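Side-chain contacts in dihydroorotase (Saccharomyces cerevisiae S288C, PDB 6L0A), which catalyses the reversible, zinc-dependent interconversion of dihydroorotate and N-carbamoyl-L-aspartate in de novo pyrimidine biosynthesis: residues C[264-267]-C[273-276]; C[103-108]-C[228-233]; C[213-218]-C[347-352]. One frame throughout, in Å; residues are numbered along the deposited sequence.

Contact 1: C[264-267]-C[273-276]; sequences VQNK and VCAG. With LMR ((2S)-2-hydroxybutanedioic acid), chain M.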
ATOM      1  N   VAL C 264     -14.231  -2.363  12.677  1.00 19.60           N
ATOM      2  CA  VAL C 264     -13.962  -3.026  11.409  1.00 22.88           C
ATOM      3  C   VAL C 264     -14.545  -2.249  10.232  1.00 22.80           C
ATOM      4  O   VAL C 264     -13.970  -2.250   9.135  1.00 23.93           O
ATOM      5  CB  VAL C 264     -14.501  -4.464  11.478  1.00 25.63           C
ATOM      6  CG1 VAL C 264     -16.038  -4.459  11.624  1.00 24.80           C
ATOM      7  CG2 VAL C 264     -14.047  -5.237  10.285  1.00 26.91           C
ATOM      8  N   GLN C 265     -15.668  -1.557  10.436  1.00 20.83           N
ATOM      9  CA  GLN C 265     -16.278  -0.818   9.334  1.00 27.21           C
ATOM     10  C   GLN C 265     -15.430   0.366   8.887  1.00 28.14           C
ATOM     11  O   GLN C 265     -15.627   0.863   7.774  1.00 25.65           O
ATOM     12  CB  GLN C 265     -17.689  -0.342   9.709  1.00 25.56           C
ATOM     13  CG  GLN C 265     -17.749   0.714  10.808  1.00 27.20           C
ATOM     14  CD  GLN C 265     -17.906   0.093  12.191  1.00 26.16           C
ATOM     15  OE1 GLN C 265     -17.576  -1.086  12.397  1.00 22.86           O
ATOM     16  NE2 GLN C 265     -18.407   0.882  13.147  1.00 29.62           N
ATOM     17  N   ASN C 266     -14.493   0.831   9.714  1.00 20.55           N
ATOM     18  CA  ASN C 266     -13.590   1.896   9.294  1.00 22.57           C
ATOM     19  C   ASN C 266     -12.330   1.354   8.628  1.00 21.41           C
ATOM     20  O   ASN C 266     -11.454   2.137   8.251  1.00 19.27           O
ATOM     21  CB  ASN C 266     -13.213   2.791  10.482  1.00 23.09           C
ATOM     22  CG  ASN C 266     -14.410   3.538  11.046  1.00 28.21           C
ATOM     23  OD1 ASN C 266     -15.552   3.248  10.693  1.00 37.36           O
ATOM     24  ND2 ASN C 266     -14.155   4.510  11.916  1.00 29.49           N
ATOM     25  N   LYS C 267     -12.215   0.041   8.482  1.00 19.34           N
ATOM     26  CA  LYS C 267     -11.166  -0.555   7.670  1.00 18.22           C
ATOM     27  C   LYS C 267     -11.684  -1.084   6.344  1.00 24.32           C
ATOM     28  O   LYS C 267     -10.928  -1.143   5.371  1.00 20.51           O
ATOM     29  CB  LYS C 267     -10.480  -1.693   8.434  1.00 21.77           C
ATOM     30  CG  LYS C 267      -9.719  -1.239   9.668  1.00 22.31           C
ATOM     31  CD  LYS C 267      -8.583  -0.298   9.282  1.00 20.73           C
ATOM     32  CE  LYS C 267      -7.333  -0.618  10.072  1.00 17.67           C
ATOM     33  NZ  LYS C 267      -6.105   0.049   9.551  1.00 15.02           N
ATOM     34  N   VAL C 273      -9.437   4.491   4.164  1.00 14.31           N
ATOM     35  CA  VAL C 273      -9.209   3.487   5.198  1.00 14.76           C
ATOM     36  C   VAL C 273      -8.468   4.128   6.363  1.00 17.81           C
ATOM     37  O   VAL C 273      -7.437   4.779   6.173  1.00 15.37           O
ATOM     38  CB  VAL C 273      -8.412   2.309   4.620  1.00 15.01           C
ATOM     39  CG1 VAL C 273      -7.855   1.425   5.742  1.00 16.30           C
ATOM     40  CG2 VAL C 273      -9.277   1.488   3.670  1.00 15.73           C
ATOM     41  N   CYS C 274      -8.999   3.962   7.581  1.00 14.97           N
ATOM     42  CA  CYS C 274      -8.324   4.495   8.764  1.00 13.54           C
ATOM     43  C   CYS C 274      -6.984   3.806   8.980  1.00 12.09           C
ATOM     44  O   CYS C 274      -6.874   2.585   8.851  1.00 16.72           O
ATOM     45  CB  CYS C 274      -9.192   4.301   9.999  1.00 13.02           C
ATOM     46  SG  CYS C 274     -10.679   5.267   9.938  1.00 23.96           S
ATOM     47  N   ALA C 275      -5.969   4.587   9.337  1.00 11.58           N
ATOM     48  CA  ALA C 275      -4.645   4.042   9.619  1.00 10.79           C
ATOM     49  C   ALA C 275      -4.569   3.539  11.054  1.00 12.95           C
ATOM     50  O   ALA C 275      -4.978   4.243  11.986  1.00 11.13           O
ATOM     51  CB  ALA C 275      -3.577   5.104   9.394  1.00 12.32           C
ATOM     52  N   GLY C 276      -4.031   2.333  11.227  1.00 14.21           N
ATOM     53  CA  GLY C 276      -3.787   1.814  12.560  1.00 12.78           C
ATOM     54  C   GLY C 276      -3.946   0.317  12.697  1.00 15.84           C
ATOM     55  O   GLY C 276      -4.863  -0.289  12.124  1.00 14.32           O
TER
HETATM   56  C1  LMR M 403      -0.943   6.826  14.252  1.00 29.84           C
HETATM   57  O1A LMR M 403      -0.193   6.591  15.237  1.00 25.15           O
HETATM   58  O1B LMR M 403      -0.403   7.317  13.239  1.00 19.55           O
HETATM   59  C2  LMR M 403      -2.464   6.546  14.259  1.00 23.39           C
HETATM   60  O2  LMR M 403      -2.921   5.596  13.316  1.00 22.49           O
HETATM   61  C3  LMR M 403      -2.865   5.896  15.541  1.00 30.64           C
HETATM   62  C4  LMR M 403      -4.330   6.264  15.573  1.00 17.56           C
HETATM   63  O4A LMR M 403      -5.177   5.787  14.741  1.00 14.00           O
HETATM   64  O4B LMR M 403      -4.609   7.079  16.462  1.00 17.06           O
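K267 crosses to the 273-276 backbone and sets its ammonium group between two carbonyl oxygens, a clear case of a lysine used to hold a loop's main chain. With CG anti to its own carbonyl carbon (chi1 -65°) and bends at the second and third torsions, the chain carries CD past C274 O and brings NZ to 2.7 Å from C274 O and 2.9 Å from G276 O. Both are hydrogen bonds, and in each the donor is tilted out of the carbonyl plane, more so at G276. P225 O is a further main-chain acceptor of this nitrogen. The methylenes are packed too: K267 and V273 cross at about a right angle, CD of the lysine 4.0 Å from CG1 of the valine, while V273 CG2 rests against K267 O. Beside this grip, C274 N donates to N266 O at 3.1 Å, a nearly straight bond (N-H...O 166°) that lies close to the C=O axis, and C274 SG lies 3.6 Å from N266 CB. Were K267 replaced by an alanine here, the C274 and G276 carbonyls would probably lose their shared donor and the loop that lines the malate pocket would be less firmly placed. That loop matters because A275 and G276 line the pocket, A275 O accepting a hydrogen bond from H262. The backbone angles of G276 would press any CB against A275 O. Both segments belong to the long loop between strand 253-255 and helix 283-293; V264 pairs through its backbone with S345 of strand 345-346 and packs on Y270 of the second subunit.

Contact 2: C[103-108]-C[228-233]; sequences GVTTNS and FCKPVA. With LMR ((2S)-2-hydroxybutanedioic acid), chain M.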
ATOM      1  N   GLY C 103      -2.395  16.146   8.900  1.00 13.93           N
ATOM      2  CA  GLY C 103      -2.950  15.370   7.817  1.00 14.76           C
ATOM      3  C   GLY C 103      -2.329  14.007   7.613  1.00 16.09           C
ATOM      4  O   GLY C 103      -2.850  13.222   6.805  1.00 19.72           O
ATOM      5  N   VAL C 104      -1.240  13.693   8.312  1.00 13.24           N
ATOM      6  CA  VAL C 104      -0.531  12.452   8.015  1.00 14.55           C
ATOM      7  C   VAL C 104      -1.239  11.222   8.586  1.00 16.45           C
ATOM      8  O   VAL C 104      -1.084  10.122   8.030  1.00 17.40           O
ATOM      9  CB  VAL C 104       0.925  12.569   8.495  1.00 18.18           C
ATOM     10  CG1 VAL C 104       1.645  11.224   8.447  1.00 20.47           C
ATOM     11  CG2 VAL C 104       1.665  13.584   7.629  1.00 16.81           C
ATOM     12  N   THR C 105      -2.063  11.365   9.624  1.00 13.61           N
ATOM     13  CA  THR C 105      -2.623  10.169  10.244  1.00 14.52           C
ATOM     14  C   THR C 105      -3.921  10.513  10.977  1.00 13.42           C
ATOM     15  O   THR C 105      -4.487  11.599  10.812  1.00 13.01           O
ATOM     16  CB  THR C 105      -1.579   9.520  11.160  1.00 17.33           C
ATOM     17  OG1 THR C 105      -2.054   8.241  11.586  1.00 14.47           O
ATOM     18  CG2 THR C 105      -1.283  10.393  12.368  1.00 19.67           C
ATOM     19  N   THR C 106      -4.401   9.562  11.775  1.00 14.20           N
ATOM     20  CA  THR C 106      -5.690   9.690  12.452  1.00 14.63           C
ATOM     21  C   THR C 106      -5.749  10.929  13.335  1.00 11.96           C
ATOM     22  O   THR C 106      -4.877  11.154  14.176  1.00 11.86           O
ATOM     23  CB  THR C 106      -5.948   8.452  13.306  1.00 14.98           C
ATOM     24  OG1 THR C 106      -5.817   7.280  12.494  1.00 15.07           O
ATOM     25  CG2 THR C 106      -7.336   8.512  13.941  1.00 13.95           C
ATOM     26  N   ASN C 107      -6.823  11.708  13.174  1.00 12.83           N
ATOM     27  CA  ASN C 107      -7.076  12.882  14.015  1.00 13.68           C
ATOM     28  C   ASN C 107      -5.854  13.789  14.097  1.00 15.85           C
ATOM     29  O   ASN C 107      -5.483  14.275  15.169  1.00 15.82           O
ATOM     30  CB  ASN C 107      -7.537  12.462  15.410  1.00 15.77           C
ATOM     31  CG  ASN C 107      -8.905  11.823  15.390  1.00 20.09           C
ATOM     32  OD1 ASN C 107      -9.628  11.930  14.394  1.00 15.68           O
ATOM     33  ND2 ASN C 107      -9.275  11.148  16.488  1.00 15.28           N
ATOM     34  N   SER C 108      -5.217  14.016  12.947  1.00 11.16           N
ATOM     35  CA  SER C 108      -4.040  14.859  12.851  1.00  9.98           C
ATOM     36  C   SER C 108      -4.341  16.189  12.172  1.00 12.67           C
ATOM     37  O   SER C 108      -3.419  16.963  11.910  1.00 15.48           O
ATOM     38  CB  SER C 108      -2.921  14.131  12.088  1.00 12.79           C
ATOM     39  OG  SER C 108      -3.269  13.944  10.722  1.00 13.12           O
ATOM     40  N   PHE C 228      -2.779  -1.665   7.343  1.00 14.39           N
ATOM     41  CA  PHE C 228      -2.365  -0.317   6.959  1.00 11.73           C
ATOM     42  C   PHE C 228      -2.281   0.557   8.206  1.00 14.57           C
ATOM     43  O   PHE C 228      -3.259   0.659   8.945  1.00 13.90           O
ATOM     44  CB  PHE C 228      -3.362   0.268   5.952  1.00 13.79           C
ATOM     45  CG  PHE C 228      -3.165   1.727   5.651  1.00 13.88           C
ATOM     46  CD1 PHE C 228      -2.015   2.168   5.003  1.00 12.53           C
ATOM     47  CD2 PHE C 228      -4.141   2.666   5.994  1.00 13.87           C
ATOM     48  CE1 PHE C 228      -1.830   3.520   4.716  1.00 12.75           C
ATOM     49  CE2 PHE C 228      -3.957   4.029   5.703  1.00 13.77           C
ATOM     50  CZ  PHE C 228      -2.800   4.452   5.071  1.00 12.10           C
ATOM     51  N   CYS C 229      -1.131   1.190   8.441  1.00 12.73           N
ATOM     52  CA  CYS C 229      -1.020   2.166   9.508  1.00 13.01           C
ATOM     53  C   CYS C 229      -0.035   3.237   9.052  1.00 13.40           C
ATOM     54  O   CYS C 229       0.550   3.138   7.979  1.00 11.05           O
ATOM     55  CB  CYS C 229      -0.513   1.492  10.786  1.00 11.98           C
ATOM     56  SG  CYS C 229       1.155   0.791  10.423  1.00 16.80           S
ATOM     57  N   LYS C 230       0.152   4.268   9.875  1.00  9.31           N
ATOM     58  CA  LYS C 230       1.177   5.259   9.597  1.00 10.40           C
ATOM     59  C   LYS C 230       2.201   5.256  10.729  1.00 14.06           C
ATOM     60  O   LYS C 230       1.826   5.058  11.890  1.00 15.87           O
ATOM     61  CB  LYS C 230       0.565   6.679   9.439  1.00 11.48           C
ATOM     62  CG  LYS C 230      -0.485   6.812   8.306  1.00 12.62           C
ATOM     63  CD  LYS C 230       0.086   6.468   6.935  1.00 17.87           C
ATOM     64  CE  LYS C 230       1.051   7.522   6.459  1.00 18.03           C
ATOM     65  NZ  LYS C 230       0.351   8.760   5.901  1.00 13.83           N
ATOM     66  N   PRO C 231       3.511   5.363  10.428  1.00 12.05           N
ATOM     67  CA  PRO C 231       4.074   5.298   9.078  1.00 10.53           C
ATOM     68  C   PRO C 231       3.858   3.902   8.518  1.00  9.44           C
ATOM     69  O   PRO C 231       3.729   2.936   9.300  1.00 10.15           O
ATOM     70  CB  PRO C 231       5.569   5.603   9.273  1.00 10.47           C
ATOM     71  CG  PRO C 231       5.729   5.997  10.748  1.00 11.88           C
ATOM     72  CD  PRO C 231       4.558   5.388  11.463  1.00 12.77           C
ATOM     73  N   VAL C 232       3.740   3.796   7.194  1.00  9.91           N
ATOM     74  CA  VAL C 232       3.459   2.500   6.595  1.00  9.25           C
ATOM     75  C   VAL C 232       4.657   1.582   6.799  1.00 11.93           C
ATOM     76  O   VAL C 232       5.803   2.037   6.898  1.00 10.57           O
ATOM     77  CB  VAL C 232       3.129   2.647   5.096  1.00 10.06           C
ATOM     78  CG1 VAL C 232       1.948   3.613   4.886  1.00 11.48           C
ATOM     79  CG2 VAL C 232       4.361   3.095   4.302  1.00 12.26           C
ATOM     80  N   ALA C 233       4.390   0.278   6.863  1.00 10.57           N
ATOM     81  CA  ALA C 233       5.465  -0.706   6.833  1.00 12.75           C
ATOM     82  C   ALA C 233       6.143  -0.676   5.468  1.00 11.07           C
ATOM     83  O   ALA C 233       5.477  -0.556   4.432  1.00 10.67           O
ATOM     84  CB  ALA C 233       4.917  -2.106   7.135  1.00 12.56           C
TER
HETATM   85  C1  LMR M 403      -0.943   6.826  14.252  1.00 29.84           C
HETATM   86  O1A LMR M 403      -0.193   6.591  15.237  1.00 25.15           O
HETATM   87  O1B LMR M 403      -0.403   7.317  13.239  1.00 19.55           O
HETATM   88  C2  LMR M 403      -2.464   6.546  14.259  1.00 23.39           C
HETATM   89  O2  LMR M 403      -2.921   5.596  13.316  1.00 22.49           O
HETATM   90  C3  LMR M 403      -2.865   5.896  15.541  1.00 30.64           C
HETATM   91  C4  LMR M 403      -4.330   6.264  15.573  1.00 17.56           C
HETATM   92  O4A LMR M 403      -5.177   5.787  14.741  1.00 14.00           O
HETATM   93  O4B LMR M 403      -4.609   7.079  16.462  1.00 17.06           O
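Four torsions of the same sign, from -59° at chi1 to -79° at chi4, curl K230 tightly round the carbonyl of V104 and return its tip to that oxygen. NZ donates to V104 O at 2.9 Å, in the carbonyl plane and on a lone pair, while CG passes the same oxygen at 3.4 Å. V104 CG1 stands 3.8 Å from NZ, the two side chains crossing at about a right angle. The next residue faces the ligand: a chi1 of -171° swings T105 OG1 away from its own N and to the malate, where it gives a hydrogen bond of 2.5 Å to O1B, and the same OG1 lies 3.7 Å from K230 CB. T106 OG1 donates to O4A at the other carboxylate, 2.8 Å away. Within the type II turn from T105 to S108, S108 OG is bonded to T105 O at 2.6 Å. Two threonines closing over a bound acid are consistent with the closed state of the mobile active-site loop in class II dihydroorotases. R18 and N43 also hydrogen-bond the malate. Segment 103-108 lies between helices 82-90 and 121-130, and segment 228-233, with a cis peptide before P231, links helices 218-221 and 236-246.

Contact 3: C[213-218]-C[347-352]; sequences HLFLTI and IPFKAG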
ATOM      1  N   HIS C 213       5.487  -3.411  13.186  1.00 12.65           N
ATOM      2  CA  HIS C 213       6.578  -3.134  12.258  1.00 11.00           C
ATOM      3  C   HIS C 213       7.724  -4.134  12.378  1.00 11.59           C
ATOM      4  O   HIS C 213       8.617  -4.111  11.531  1.00 12.33           O
ATOM      5  CB  HIS C 213       7.090  -1.708  12.458  1.00 10.26           C
ATOM      6  CG  HIS C 213       6.126  -0.656  11.987  1.00 12.39           C
ATOM      7  ND1 HIS C 213       5.468   0.205  12.843  1.00 12.92           N
ATOM      8  CD2 HIS C 213       5.709  -0.333  10.736  1.00 13.51           C
ATOM      9  CE1 HIS C 213       4.684   1.008  12.140  1.00 10.75           C
ATOM     10  NE2 HIS C 213       4.818   0.707  10.858  1.00 10.96           N
ATOM     11  N   LEU C 214       7.735  -4.977  13.416  1.00 11.17           N
ATOM     12  CA  LEU C 214       8.698  -6.071  13.500  1.00 13.41           C
ATOM     13  C   LEU C 214       8.276  -7.268  12.661  1.00 16.19           C
ATOM     14  O   LEU C 214       9.078  -8.193  12.478  1.00 18.55           O
ATOM     15  CB  LEU C 214       8.884  -6.502  14.956  1.00 15.07           C
ATOM     16  CG  LEU C 214       9.313  -5.386  15.917  1.00 18.68           C
ATOM     17  CD1 LEU C 214       9.609  -5.949  17.305  1.00 16.58           C
ATOM     18  CD2 LEU C 214      10.521  -4.626  15.367  1.00 17.77           C
ATOM     19  N   PHE C 215       7.047  -7.262  12.150  1.00 14.38           N
ATOM     20  CA  PHE C 215       6.494  -8.320  11.312  1.00 16.98           C
ATOM     21  C   PHE C 215       6.210  -7.874   9.890  1.00 19.24           C
ATOM     22  O   PHE C 215       6.483  -8.617   8.941  1.00 17.67           O
ATOM     23  CB  PHE C 215       5.172  -8.834  11.899  1.00 14.56           C
ATOM     24  CG  PHE C 215       5.320  -9.616  13.176  1.00 17.07           C
ATOM     25  CD1 PHE C 215       5.207  -8.985  14.412  1.00 18.17           C
ATOM     26  CD2 PHE C 215       5.531 -10.989  13.142  1.00 24.84           C
ATOM     27  CE1 PHE C 215       5.307  -9.706  15.590  1.00 18.90           C
ATOM     28  CE2 PHE C 215       5.643 -11.713  14.319  1.00 25.29           C
ATOM     29  CZ  PHE C 215       5.536 -11.069  15.542  1.00 21.48           C
ATOM     30  N   LEU C 216       5.623  -6.693   9.728  1.00 15.12           N
ATOM     31  CA  LEU C 216       4.994  -6.312   8.470  1.00 15.24           C
ATOM     32  C   LEU C 216       5.981  -5.703   7.495  1.00 15.29           C
ATOM     33  O   LEU C 216       6.977  -5.079   7.873  1.00 13.22           O
ATOM     34  CB  LEU C 216       3.871  -5.294   8.699  1.00 11.97           C
ATOM     35  CG  LEU C 216       2.629  -5.694   9.487  1.00 15.94           C
ATOM     36  CD1 LEU C 216       1.717  -4.482   9.644  1.00 15.09           C
ATOM     37  CD2 LEU C 216       1.889  -6.838   8.814  1.00 19.55           C
ATOM     38  N   THR C 217       5.652  -5.847   6.217  1.00 14.30           N
ATOM     39  CA  THR C 217       6.310  -5.140   5.138  1.00 12.07           C
ATOM     40  C   THR C 217       5.210  -4.622   4.220  1.00 13.19           C
ATOM     41  O   THR C 217       4.039  -4.943   4.407  1.00 13.31           O
ATOM     42  CB  THR C 217       7.276  -6.072   4.407  1.00 17.70           C
ATOM     43  OG1 THR C 217       8.271  -5.300   3.737  1.00 33.97           O
ATOM     44  CG2 THR C 217       6.527  -6.902   3.429  1.00 12.65           C
ATOM     45  N   ILE C 218       5.579  -3.826   3.208  1.00 11.99           N
ATOM     46  CA  ILE C 218       4.572  -3.264   2.301  1.00 13.17           C
ATOM     47  C   ILE C 218       3.703  -4.355   1.675  1.00 13.05           C
ATOM     48  O   ILE C 218       2.511  -4.142   1.425  1.00 13.66           O
ATOM     49  CB  ILE C 218       5.257  -2.396   1.224  1.00 13.22           C
ATOM     50  CG1 ILE C 218       4.218  -1.742   0.311  1.00 16.74           C
ATOM     51  CG2 ILE C 218       6.299  -3.211   0.429  1.00 12.84           C
ATOM     52  CD1 ILE C 218       4.795  -0.675  -0.594  1.00 17.81           C
ATOM     53  N   ILE C 347     -10.503  -6.096  14.386  1.00 20.36           N
ATOM     54  CA  ILE C 347      -9.647  -7.155  13.863  1.00 22.26           C
ATOM     55  C   ILE C 347      -8.269  -6.990  14.498  1.00 25.57           C
ATOM     56  O   ILE C 347      -7.591  -5.984  14.222  1.00 23.83           O
ATOM     57  CB  ILE C 347      -9.566  -7.114  12.331  1.00 22.85           C
ATOM     58  CG1 ILE C 347     -10.961  -6.900  11.730  1.00 25.47           C
ATOM     59  CG2 ILE C 347      -8.946  -8.390  11.818  1.00 24.95           C
ATOM     60  CD1 ILE C 347     -11.916  -8.078  11.978  1.00 28.05           C
ATOM     61  N   PRO C 348      -7.824  -7.921  15.338  1.00 22.44           N
ATOM     62  CA  PRO C 348      -6.501  -7.796  15.953  1.00 18.78           C
ATOM     63  C   PRO C 348      -5.385  -8.125  14.974  1.00 23.78           C
ATOM     64  O   PRO C 348      -5.568  -8.830  13.975  1.00 20.63           O
ATOM     65  CB  PRO C 348      -6.550  -8.822  17.089  1.00 22.23           C
ATOM     66  CG  PRO C 348      -7.460  -9.915  16.524  1.00 23.43           C
ATOM     67  CD  PRO C 348      -8.508  -9.170  15.743  1.00 23.62           C
ATOM     68  N   PHE C 349      -4.206  -7.595  15.290  1.00 16.45           N
ATOM     69  CA  PHE C 349      -3.003  -7.914  14.539  1.00 17.58           C
ATOM     70  C   PHE C 349      -2.773  -9.422  14.508  1.00 21.76           C
ATOM     71  O   PHE C 349      -2.878 -10.099  15.538  1.00 19.29           O
ATOM     72  CB  PHE C 349      -1.809  -7.203  15.176  1.00 17.99           C
ATOM     73  CG  PHE C 349      -0.516  -7.423  14.470  1.00 18.33           C
ATOM     74  CD1 PHE C 349      -0.394  -7.149  13.119  1.00 16.53           C
ATOM     75  CD2 PHE C 349       0.587  -7.898  15.165  1.00 14.87           C
ATOM     76  CE1 PHE C 349       0.797  -7.352  12.476  1.00 18.94           C
ATOM     77  CE2 PHE C 349       1.785  -8.093  14.533  1.00 20.35           C
ATOM     78  CZ  PHE C 349       1.894  -7.825  13.183  1.00 19.37           C
ATOM     79  N   LYS C 350      -2.469  -9.945  13.320  1.00 17.94           N
ATOM     80  CA  LYS C 350      -2.107 -11.354  13.127  1.00 21.86           C
ATOM     81  C   LYS C 350      -3.242 -12.289  13.528  1.00 23.52           C
ATOM     82  O   LYS C 350      -3.000 -13.405  13.999  1.00 24.50           O
ATOM     83  CB  LYS C 350      -0.828 -11.717  13.885  1.00 17.30           C
ATOM     84  CG  LYS C 350       0.450 -11.291  13.175  1.00 23.22           C
ATOM     85  CD  LYS C 350       1.675 -11.508  14.037  1.00 21.55           C
ATOM     86  CE  LYS C 350       1.826 -12.969  14.446  1.00 26.67           C
ATOM     87  NZ  LYS C 350       2.297 -13.824  13.316  1.00 24.11           N
ATOM     88  N   ALA C 351      -4.475 -11.833  13.328  1.00 19.97           N
ATOM     89  CA  ALA C 351      -5.657 -12.612  13.664  1.00 24.62           C
ATOM     90  C   ALA C 351      -5.570 -14.022  13.090  1.00 31.54           C
ATOM     91  O   ALA C 351      -5.231 -14.212  11.918  1.00 22.28           O
ATOM     92  CB  ALA C 351      -6.906 -11.903  13.141  1.00 22.25           C
ATOM     93  N   GLY C 352      -5.837 -15.014  13.947  1.00 27.93           N
ATOM     94  CA  GLY C 352      -5.799 -16.405  13.556  1.00 26.90           C
ATOM     95  C   GLY C 352      -4.452 -17.078  13.680  1.00 31.87           C
ATOM     96  O   GLY C 352      -4.385 -18.309  13.554  1.00 31.55           O
TER
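F215 meets F349 and K350 on the far segment, and its atoms divide between them. CB starts the contact, 3.7 Å from F349 CZ, and CG stays close to that same atom. At CD1 the approach is nearest, 3.5 Å from F349 CE2, and F215 CE1 still borders F349 CE2. The lysine methylene K350 CD lies over one face of the ring, with F215 CD2 and CE2 its nearest ring atoms at 4.0 Å each and CZ only slightly farther. It stands almost on the ring normal, 3.9 Å from the centroid, a CH-pi contact. The two rings form an offset edge-to-face pair: the edge of F349 turns toward the face of F215, with centroids 5.5 Å apart and planes at 65°. L216 adds a second neighbour at the F349 edge, its CD2 3.9 Å from F349 CE1. A chi1 of -178° places the F349 ring where CE2 and CZ meet F215 and CE1 meets L216, while K350 CG covers a face of that ring. One lysine chain thus lies against both phenylalanines before its NZ ends in a salt bridge with D353. Y286 packs edge-to-face with F349. F349 and K350 are the central residues of a type II turn from P348 to A351, K350 taking the positive phi of its third position. The whole joins a loop that follows strand 205-209 of the metal-bearing barrel to the turn leading into strand 354-362 of the antiparallel sheet, as in amidohydrolases, where a small sheet drawn from the chain ends packs beside a TIM barrel.

How the contacts relate
Chemistry follows position in these three contacts. Contact 1 is buried and polar, built on main-chain carbonyls; contact 2, made by partly exposed residues at the ligand pocket although it lies closest to the chain centre, buries the least area and turns two threonine hydroxyls to the ligand; contact 3, partly buried, is aromatic and aliphatic, without a hydrogen bond across it. Contacts 1 and 2 share the malate site and are joined by G276 N to F228 O, 2.9 Å, probably a hydrogen bond. Contact 3 sits farther from the ligand, yet H213 NE2 reaches P231 O of contact 2 and I347 packs on V264 of contact 1. All three come within reach of the second subunit, contact 2 through F228 alone.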